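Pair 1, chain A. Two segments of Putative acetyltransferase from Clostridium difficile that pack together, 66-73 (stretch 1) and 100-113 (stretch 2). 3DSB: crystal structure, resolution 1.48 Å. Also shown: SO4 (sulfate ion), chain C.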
# COMPACT_ATOMS: atom_id res chain seq x y z
N VAL A 66 10.17 -7.34 24.97
CA VAL A 66 10.07 -7.15 23.54
C VAL A 66 11.48 -6.86 22.99
O VAL A 66 12.11 -5.89 23.41
CB VAL A 66 9.15 -5.98 23.21
CG1 VAL A 66 9.31 -5.58 21.73
CG2 VAL A 66 7.70 -6.33 23.55
N VAL A 67 11.96 -7.69 22.06
CA VAL A 67 13.31 -7.55 21.52
C VAL A 67 13.34 -7.38 19.98
O VAL A 67 14.41 -7.19 19.40
CB VAL A 67 14.22 -8.74 21.91
CG1 VAL A 67 14.27 -8.90 23.43
CG2 VAL A 67 13.72 -10.03 21.30
N ALA A 68 12.17 -7.47 19.32
CA ALA A 68 12.11 -7.23 17.87
C ALA A 68 10.70 -6.96 17.45
O ALA A 68 9.76 -7.28 18.17
CB ALA A 68 12.66 -8.41 17.09
N GLN A 69 10.57 -6.34 16.27
CA GLN A 69 9.22 -6.03 15.72
C GLN A 69 9.20 -6.18 14.23
O GLN A 69 10.23 -6.00 13.56
CB GLN A 69 8.78 -4.62 16.08
CG GLN A 69 9.63 -3.51 15.46
CD GLN A 69 8.93 -2.85 14.24
OE1 GLN A 69 8.00 -2.04 14.40
NE2 GLN A 69 9.40 -3.16 13.04
N ILE A 70 8.00 -6.46 13.73
CA ILE A 70 7.78 -6.42 12.26
C ILE A 70 6.41 -5.78 12.05
O ILE A 70 5.47 -6.03 12.84
CB ILE A 70 7.85 -7.86 11.64
CG1 ILE A 70 7.80 -7.81 10.12
CG2 ILE A 70 6.83 -8.81 12.25
CD1 ILE A 70 8.33 -9.11 9.42
N MSE A 71 6.29 -4.94 11.02
CA MSE A 71 5.06 -4.20 10.75
C MSE A 71 4.63 -4.40 9.31
O MSE A 71 5.48 -4.43 8.42
CB MSE A 71 5.24 -2.70 10.99
CG MSE A 71 3.93 -1.95 11.04
SE MSE A 71 3.30 -1.29 9.30
CE MSE A 71 4.09 0.49 9.36
N TYR A 72 3.33 -4.61 9.10
CA TYR A 72 2.79 -4.63 7.73
C TYR A 72 1.51 -3.84 7.62
O TYR A 72 0.78 -3.67 8.61
CB TYR A 72 2.55 -6.04 7.21
CG TYR A 72 1.61 -6.89 8.03
CD1 TYR A 72 0.22 -6.78 7.90
CD2 TYR A 72 2.10 -7.83 8.94
CE1 TYR A 72 -0.65 -7.58 8.66
CE2 TYR A 72 1.27 -8.64 9.66
CZ TYR A 72 -0.11 -8.52 9.54
OH TYR A 72 -0.93 -9.34 10.26
N THR A 73 1.26 -3.37 6.40
CA THR A 73 -0.01 -2.75 6.07
C THR A 73 -0.69 -3.59 4.98
O THR A 73 -0.11 -4.55 4.48
CB THR A 73 0.19 -1.32 5.53
OG1 THR A 73 1.02 -1.37 4.39
CG2 THR A 73 0.84 -0.39 6.55
N GLY A 100 18.77 -15.49 14.58
CA GLY A 100 17.72 -15.91 13.64
C GLY A 100 16.38 -15.19 13.78
O GLY A 100 15.40 -15.58 13.15
N ILE A 101 16.34 -14.16 14.62
CA ILE A 101 15.06 -13.47 14.89
C ILE A 101 14.49 -12.79 13.64
O ILE A 101 13.28 -12.86 13.44
CB ILE A 101 15.15 -12.51 16.08
CG1 ILE A 101 15.47 -13.33 17.37
CG2 ILE A 101 13.85 -11.70 16.22
CD1 ILE A 101 15.70 -12.43 18.57
N PHE A 102 15.35 -12.15 12.83
CA PHE A 102 14.84 -11.49 11.63
C PHE A 102 14.06 -12.53 10.80
O PHE A 102 12.89 -12.29 10.40
CB PHE A 102 16.00 -10.88 10.84
CG PHE A 102 15.58 -10.14 9.61
CD1 PHE A 102 15.57 -8.77 9.59
CD2 PHE A 102 15.20 -10.83 8.47
CE1 PHE A 102 15.17 -8.07 8.41
CE2 PHE A 102 14.79 -10.15 7.32
CZ PHE A 102 14.79 -8.79 7.29
N ASN A 103 14.67 -13.69 10.57
CA ASN A 103 13.99 -14.70 9.78
C ASN A 103 12.78 -15.34 10.49
O ASN A 103 11.81 -15.69 9.80
CB ASN A 103 14.95 -15.80 9.31
CG ASN A 103 15.90 -15.33 8.27
OD1 ASN A 103 15.75 -14.25 7.71
ND2 ASN A 103 16.88 -16.18 7.95
N TYR A 104 12.81 -15.51 11.83
CA TYR A 104 11.62 -16.00 12.54
C TYR A 104 10.44 -15.06 12.26
O TYR A 104 9.30 -15.52 12.03
CB TYR A 104 11.83 -16.09 14.05
CG TYR A 104 12.65 -17.25 14.55
CD1 TYR A 104 12.34 -18.55 14.19
CD2 TYR A 104 13.74 -17.02 15.39
CE1 TYR A 104 13.12 -19.62 14.66
CE2 TYR A 104 14.52 -18.07 15.87
CZ TYR A 104 14.21 -19.36 15.49
OH TYR A 104 15.01 -20.40 15.97
N LEU A 105 10.69 -13.75 12.33
CA LEU A 105 9.60 -12.78 12.10
C LEU A 105 9.14 -12.83 10.66
O LEU A 105 7.95 -12.86 10.38
CB LEU A 105 10.07 -11.36 12.46
CG LEU A 105 10.23 -11.12 13.96
CD1 LEU A 105 10.84 -9.77 14.16
CD2 LEU A 105 8.87 -11.24 14.65
N PHE A 106 10.09 -12.82 9.73
CA PHE A 106 9.72 -12.79 8.32
C PHE A 106 8.94 -14.05 7.94
O PHE A 106 7.93 -14.00 7.21
CB PHE A 106 11.00 -12.66 7.50
CG PHE A 106 10.90 -11.68 6.42
CD1 PHE A 106 11.28 -10.35 6.61
CD2 PHE A 106 10.43 -12.09 5.19
CE1 PHE A 106 11.15 -9.39 5.55
CE2 PHE A 106 10.31 -11.18 4.15
CZ PHE A 106 10.66 -9.83 4.33
N ASN A 107 9.40 -15.20 8.43
CA ASN A 107 8.72 -16.46 8.13
C ASN A 107 7.37 -16.56 8.82
O ASN A 107 6.43 -17.19 8.30
CB ASN A 107 9.64 -17.64 8.43
CG ASN A 107 10.69 -17.82 7.35
OD1 ASN A 107 10.41 -17.61 6.17
ND2 ASN A 107 11.92 -18.16 7.74
N TYR A 108 7.23 -15.92 9.98
CA TYR A 108 5.94 -15.84 10.64
C TYR A 108 4.92 -15.11 9.76
O TYR A 108 3.79 -15.56 9.61
CB TYR A 108 6.09 -15.09 11.98
CG TYR A 108 4.89 -15.16 12.91
CD1 TYR A 108 4.78 -16.22 13.81
CD2 TYR A 108 3.89 -14.18 12.91
CE1 TYR A 108 3.73 -16.34 14.67
CE2 TYR A 108 2.78 -14.31 13.81
CZ TYR A 108 2.73 -15.39 14.68
OH TYR A 108 1.67 -15.57 15.59
N ILE A 109 5.32 -14.01 9.15
CA ILE A 109 4.41 -13.27 8.27
C ILE A 109 4.15 -14.09 6.99
O ILE A 109 3.02 -14.14 6.50
CB ILE A 109 4.95 -11.86 7.98
CG1 ILE A 109 5.19 -11.09 9.30
CG2 ILE A 109 4.03 -11.13 7.00
CD1 ILE A 109 4.03 -11.00 10.23
N LYS A 110 5.19 -14.74 6.45
CA LYS A 110 4.96 -15.61 5.26
C LYS A 110 3.92 -16.65 5.58
O LYS A 110 3.06 -16.94 4.73
CB LYS A 110 6.26 -16.28 4.79
CG LYS A 110 7.20 -15.35 4.05
CD LYS A 110 8.62 -15.88 3.89
CE LYS A 110 8.65 -17.12 3.11
NZ LYS A 110 10.06 -17.60 2.96
N ASN A 111 3.99 -17.24 6.79
CA ASN A 111 2.99 -18.25 7.18
C ASN A 111 1.59 -17.67 7.27
O ASN A 111 0.61 -18.30 6.82
CB ASN A 111 3.39 -18.92 8.51
CG ASN A 111 2.33 -19.91 9.00
OD1 ASN A 111 1.62 -19.66 9.98
ND2 ASN A 111 2.19 -21.01 8.28
N ILE A 112 1.46 -16.48 7.83
CA ILE A 112 0.16 -15.80 7.84
C ILE A 112 -0.38 -15.69 6.40
O ILE A 112 -1.56 -15.97 6.14
CB ILE A 112 0.22 -14.37 8.48
CG1 ILE A 112 0.35 -14.49 10.02
CG2 ILE A 112 -0.95 -13.48 8.06
CD1 ILE A 112 0.67 -13.16 10.69
N CYS A 113 0.50 -15.31 5.47
CA CYS A 113 0.05 -15.13 4.07
C CYS A 113 -0.35 -16.47 3.43
O CYS A 113 -1.38 -16.56 2.74
CB CYS A 113 1.17 -14.48 3.24
SG CYS A 113 1.46 -12.77 3.76
S SO4 C . 19.19 -10.99 12.73
O1 SO4 C . 18.07 -11.39 13.57
O2 SO4 C . 18.78 -9.74 12.04
O3 SO4 C . 20.42 -10.70 13.46
O4 SO4 C . 19.37 -11.98 11.67

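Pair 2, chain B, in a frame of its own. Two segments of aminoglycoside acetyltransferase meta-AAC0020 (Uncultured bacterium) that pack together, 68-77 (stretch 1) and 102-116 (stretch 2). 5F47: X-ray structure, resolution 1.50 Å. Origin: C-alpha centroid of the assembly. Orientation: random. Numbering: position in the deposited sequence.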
# COMPACT_ATOMS: atom_id res chain seq x y z
N ILE B 68 -10.80 -22.03 -8.52
CA ILE B 68 -9.73 -21.11 -8.19
C ILE B 68 -8.63 -21.86 -7.44
O ILE B 68 -8.88 -22.46 -6.39
CB ILE B 68 -10.26 -19.95 -7.32
CG1 ILE B 68 -11.29 -19.12 -8.09
CG2 ILE B 68 -9.11 -19.10 -6.81
CD1 ILE B 68 -10.70 -18.35 -9.22
N VAL B 69 -7.42 -21.84 -7.98
CA VAL B 69 -6.32 -22.55 -7.34
C VAL B 69 -5.19 -21.59 -6.95
O VAL B 69 -4.16 -21.99 -6.42
CB VAL B 69 -5.77 -23.67 -8.24
CG1 VAL B 69 -6.85 -24.75 -8.43
CG2 VAL B 69 -5.30 -23.10 -9.57
N GLY B 70 -5.41 -20.31 -7.21
CA GLY B 70 -4.44 -19.30 -6.83
C GLY B 70 -4.93 -17.92 -7.21
O GLY B 70 -5.86 -17.78 -7.99
N GLY B 71 -4.33 -16.89 -6.64
CA GLY B 71 -4.64 -15.55 -7.09
C GLY B 71 -3.88 -14.49 -6.34
O GLY B 71 -3.18 -14.80 -5.37
N LEU B 72 -4.04 -13.25 -6.78
CA LEU B 72 -3.43 -12.13 -6.08
C LEU B 72 -4.34 -10.93 -6.17
O LEU B 72 -5.18 -10.82 -7.06
CB LEU B 72 -2.02 -11.83 -6.62
CG LEU B 72 -1.77 -11.21 -7.99
CD1 LEU B 72 -2.14 -9.72 -8.05
CD2 LEU B 72 -0.29 -11.40 -8.36
N THR B 73 -4.16 -10.01 -5.23
CA THR B 73 -4.92 -8.77 -5.17
C THR B 73 -3.95 -7.62 -5.33
O THR B 73 -2.80 -7.72 -4.88
CB THR B 73 -5.68 -8.64 -3.85
OG1 THR B 73 -4.74 -8.79 -2.77
CG2 THR B 73 -6.73 -9.74 -3.73
N SER B 74 -4.40 -6.54 -5.96
CA SER B 74 -3.50 -5.41 -6.19
C SER B 74 -4.28 -4.09 -6.12
O SER B 74 -5.45 -4.02 -6.49
CB SER B 74 -2.75 -5.57 -7.53
OG SER B 74 -3.64 -5.54 -8.63
N TYR B 75 -3.62 -3.07 -5.57
CA TYR B 75 -4.16 -1.72 -5.42
C TYR B 75 -3.37 -0.73 -6.25
O TYR B 75 -2.14 -0.73 -6.23
CB TYR B 75 -4.09 -1.27 -3.95
CG TYR B 75 -4.95 -2.07 -3.00
CD1 TYR B 75 -4.47 -3.24 -2.44
CD2 TYR B 75 -6.22 -1.63 -2.66
CE1 TYR B 75 -5.25 -3.98 -1.55
CE2 TYR B 75 -7.02 -2.37 -1.77
CZ TYR B 75 -6.52 -3.55 -1.23
OH TYR B 75 -7.28 -4.28 -0.33
N VAL B 76 -4.10 0.11 -6.97
CA VAL B 76 -3.48 1.22 -7.68
C VAL B 76 -3.22 2.36 -6.71
O VAL B 76 -4.14 2.81 -6.00
CB VAL B 76 -4.38 1.68 -8.82
CG1 VAL B 76 -3.78 2.89 -9.54
CG2 VAL B 76 -4.65 0.51 -9.77
N LEU B 77 -1.98 2.83 -6.69
CA LEU B 77 -1.63 4.03 -5.93
C LEU B 77 -1.18 5.14 -6.87
O LEU B 77 -0.05 5.11 -7.38
CB LEU B 77 -0.52 3.71 -4.92
CG LEU B 77 -0.75 2.52 -3.97
CD1 LEU B 77 0.47 2.33 -3.07
CD2 LEU B 77 -2.03 2.66 -3.14
N GLY B 102 4.43 -23.45 -11.20
CA GLY B 102 4.43 -22.27 -12.05
C GLY B 102 3.24 -21.34 -11.95
O GLY B 102 3.17 -20.33 -12.66
N ILE B 103 2.30 -21.64 -11.07
CA ILE B 103 1.09 -20.83 -10.99
C ILE B 103 1.37 -19.42 -10.48
O ILE B 103 0.95 -18.45 -11.09
CB ILE B 103 0.03 -21.54 -10.12
CG1 ILE B 103 -0.40 -22.83 -10.84
CG2 ILE B 103 -1.14 -20.60 -9.85
CD1 ILE B 103 -1.29 -23.75 -10.01
N GLY B 104 2.11 -19.30 -9.37
CA GLY B 104 2.51 -18.00 -8.87
C GLY B 104 3.24 -17.14 -9.88
O GLY B 104 2.96 -15.96 -10.06
N LYS B 105 4.20 -17.76 -10.57
CA LYS B 105 4.96 -17.04 -11.58
C LYS B 105 4.07 -16.51 -12.70
O LYS B 105 4.27 -15.39 -13.17
CB LYS B 105 6.04 -17.93 -12.17
CG LYS B 105 7.21 -18.16 -11.24
CD LYS B 105 8.25 -19.05 -11.90
CE LYS B 105 9.42 -19.33 -10.97
NZ LYS B 105 10.37 -20.30 -11.56
N LYS B 106 3.10 -17.30 -13.14
CA LYS B 106 2.20 -16.85 -14.20
C LYS B 106 1.27 -15.74 -13.72
O LYS B 106 0.96 -14.84 -14.49
CB LYS B 106 1.40 -18.03 -14.77
CG LYS B 106 2.24 -18.99 -15.62
CD LYS B 106 1.50 -20.28 -15.95
CE LYS B 106 2.37 -21.15 -16.86
NZ LYS B 106 1.83 -22.52 -17.11
N LEU B 107 0.88 -15.77 -12.44
CA LEU B 107 0.08 -14.68 -11.88
C LEU B 107 0.88 -13.37 -11.87
O LEU B 107 0.35 -12.32 -12.25
CB LEU B 107 -0.38 -15.04 -10.45
CG LEU B 107 -1.54 -16.04 -10.38
CD1 LEU B 107 -1.71 -16.56 -8.97
CD2 LEU B 107 -2.84 -15.41 -10.91
N ILE B 108 2.13 -13.43 -11.43
CA ILE B 108 2.98 -12.24 -11.40
C ILE B 108 3.23 -11.71 -12.81
O ILE B 108 3.13 -10.50 -13.05
CB ILE B 108 4.31 -12.53 -10.70
CG1 ILE B 108 4.08 -12.72 -9.19
CG2 ILE B 108 5.35 -11.39 -10.95
CD1 ILE B 108 3.65 -11.46 -8.45
N THR B 109 3.53 -12.60 -13.75
CA THR B 109 3.75 -12.18 -15.13
C THR B 109 2.51 -11.47 -15.70
O THR B 109 2.64 -10.42 -16.32
CB THR B 109 4.13 -13.37 -16.00
OG1 THR B 109 5.39 -13.90 -15.55
CG2 THR B 109 4.27 -12.96 -17.47
N ALA B 110 1.32 -12.04 -15.49
CA ALA B 110 0.10 -11.44 -16.04
C ALA B 110 -0.18 -10.09 -15.41
O ALA B 110 -0.63 -9.15 -16.07
CB ALA B 110 -1.08 -12.39 -15.82
N THR B 111 0.10 -9.99 -14.12
CA THR B 111 -0.15 -8.77 -13.38
C THR B 111 0.77 -7.67 -13.87
O THR B 111 0.31 -6.56 -14.18
CB THR B 111 0.06 -9.01 -11.89
OG1 THR B 111 -0.91 -9.96 -11.44
CG2 THR B 111 -0.12 -7.71 -11.08
N ASN B 112 2.06 -7.97 -13.97
CA ASN B 112 3.00 -6.95 -14.43
C ASN B 112 2.77 -6.57 -15.89
O ASN B 112 2.96 -5.41 -16.26
CB ASN B 112 4.44 -7.40 -14.20
CG ASN B 112 4.77 -7.46 -12.73
OD1 ASN B 112 4.00 -6.98 -11.89
ND2 ASN B 112 5.92 -8.03 -12.40
N GLN B 113 2.36 -7.53 -16.72
CA GLN B 113 2.00 -7.23 -18.09
C GLN B 113 0.81 -6.26 -18.16
O GLN B 113 0.80 -5.32 -18.95
CB GLN B 113 1.67 -8.52 -18.84
CG GLN B 113 1.21 -8.32 -20.28
CD GLN B 113 2.30 -7.74 -21.18
OE1 GLN B 113 3.49 -7.97 -20.96
NE2 GLN B 113 1.88 -6.99 -22.19
N PHE B 114 -0.20 -6.52 -17.33
CA PHE B 114 -1.37 -5.65 -17.27
C PHE B 114 -1.01 -4.20 -16.91
O PHE B 114 -1.44 -3.26 -17.59
CB PHE B 114 -2.36 -6.21 -16.25
CG PHE B 114 -3.58 -5.36 -16.03
CD1 PHE B 114 -4.58 -5.28 -16.99
CD2 PHE B 114 -3.75 -4.67 -14.83
CE1 PHE B 114 -5.71 -4.51 -16.78
CE2 PHE B 114 -4.88 -3.91 -14.61
CZ PHE B 114 -5.85 -3.83 -15.57
N TYR B 115 -0.19 -4.03 -15.88
CA TYR B 115 0.13 -2.69 -15.42
C TYR B 115 1.13 -2.02 -16.36
O TYR B 115 1.16 -0.79 -16.48
CB TYR B 115 0.63 -2.73 -13.98
CG TYR B 115 -0.51 -2.92 -13.00
CD1 TYR B 115 -1.53 -2.00 -12.92
CD2 TYR B 115 -0.53 -4.02 -12.15
CE1 TYR B 115 -2.57 -2.15 -12.00
CE2 TYR B 115 -1.57 -4.18 -11.22
CZ TYR B 115 -2.57 -3.24 -11.16
OH TYR B 115 -3.60 -3.39 -10.26
N THR B 116 1.93 -2.83 -17.06
CA THR B 116 2.81 -2.28 -18.10
C THR B 116 2.01 -1.66 -19.24
O THR B 116 2.32 -0.55 -19.71
CB THR B 116 3.76 -3.36 -18.68
OG1 THR B 116 4.61 -3.86 -17.64
CG2 THR B 116 4.63 -2.80 -19.80

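In both pairs a strand packs against a helix that runs roughly the same way. The N-to-C directions differ by 32° in pair 1 and 38° in pair 2, with signed crossing angles of -32° and -38°, and the axes approach to 8.9 and 8.6 Å. Superposing N, CA and C of 14 central residues gives an RMSD of 0.3 Å, and the buried areas, 431 and 419 Å², are nearly equal. The helices also begin alike: A:Gly100 and B:Gly102 occupy matched N-cap positions with positive phi (87° and 82°).

The first inward-facing match is almost an identity. A:Ile101 and B:Ile103 share the m,t rotamer, and each meets a valine pointing sideways from the strand: A:Val67 CG2 lies 4.1 Å from A:Ile101 CD1, and B:Val69 CG2 lies 4.1 Å from B:Ile103 CD1.

One residue further along the strand, A:Ala68 matches B:Gly70. The alanine methyl fills the space beneath the helix: A:Ala68 CB lies 3.6 Å from A:Ile101 CG2 and 3.7 Å from A:Leu105 CD1. In pair 2 an ideal CB on B:Gly70 would sit a tight 3.2 Å from B:Ile103 CG2, so the absence of a side chain suits the local spacing. The leucines A:Leu105 and B:Leu107 coincide (side-chain centres 0.1 Å apart, both m,t). A:Leu105 CD1 meets the A:Ala68 methyl as well as A:Gln69 O, at 3.9 Å, whereas B:Leu107 CD1 has no methyl there and lies 3.5 Å from B:Gly71 N.

A:Ile70 and B:Leu72 then reach the same region with different branching and rotamers, t,t against p,p. A:Ile70 CD1 approaches A:Ile109 CG1 at 3.7 Å and A:Phe106 CD1 at 4.3 Å; B:Leu72 CD2 approaches B:Ile108 CD1 at 3.9 Å and B:Thr111 OG1 at 3.5 Å. B:Thr111, the match of A:Ile109, is polar, and its hydroxyl is satisfied within the helix, B:Thr111 OG1 donating to B:Leu107 O at 2.8 Å.

The solutions diverge clearly at A:Tyr72 and B:Ser74, whose CA atoms fall within 0.1 Å. In pair 1 the strand supplies the ring: A:Ile109 CD1 meets its edge, 3.7 Å from A:Tyr72 CE2, and A:Ile112 CD1 lies 4.2 Å from A:Tyr72 OH. B:Phe114, the match of A:Ile112, also points toward the strand, but its side chain comes no nearer than 6.3 Å. In pair 2 the helix supplies the ring, B:Tyr115, which donates a hydrogen bond from B:Tyr115 OH to B:Ser74 OG at 2.7 Å. Its match, A:Cys113, makes no contact with the strand. Pair 1 has no hydrogen bond across its stretches; at this level it has apolar packing, where pair 2 has a hydrogen bond, on a shared backbone frame.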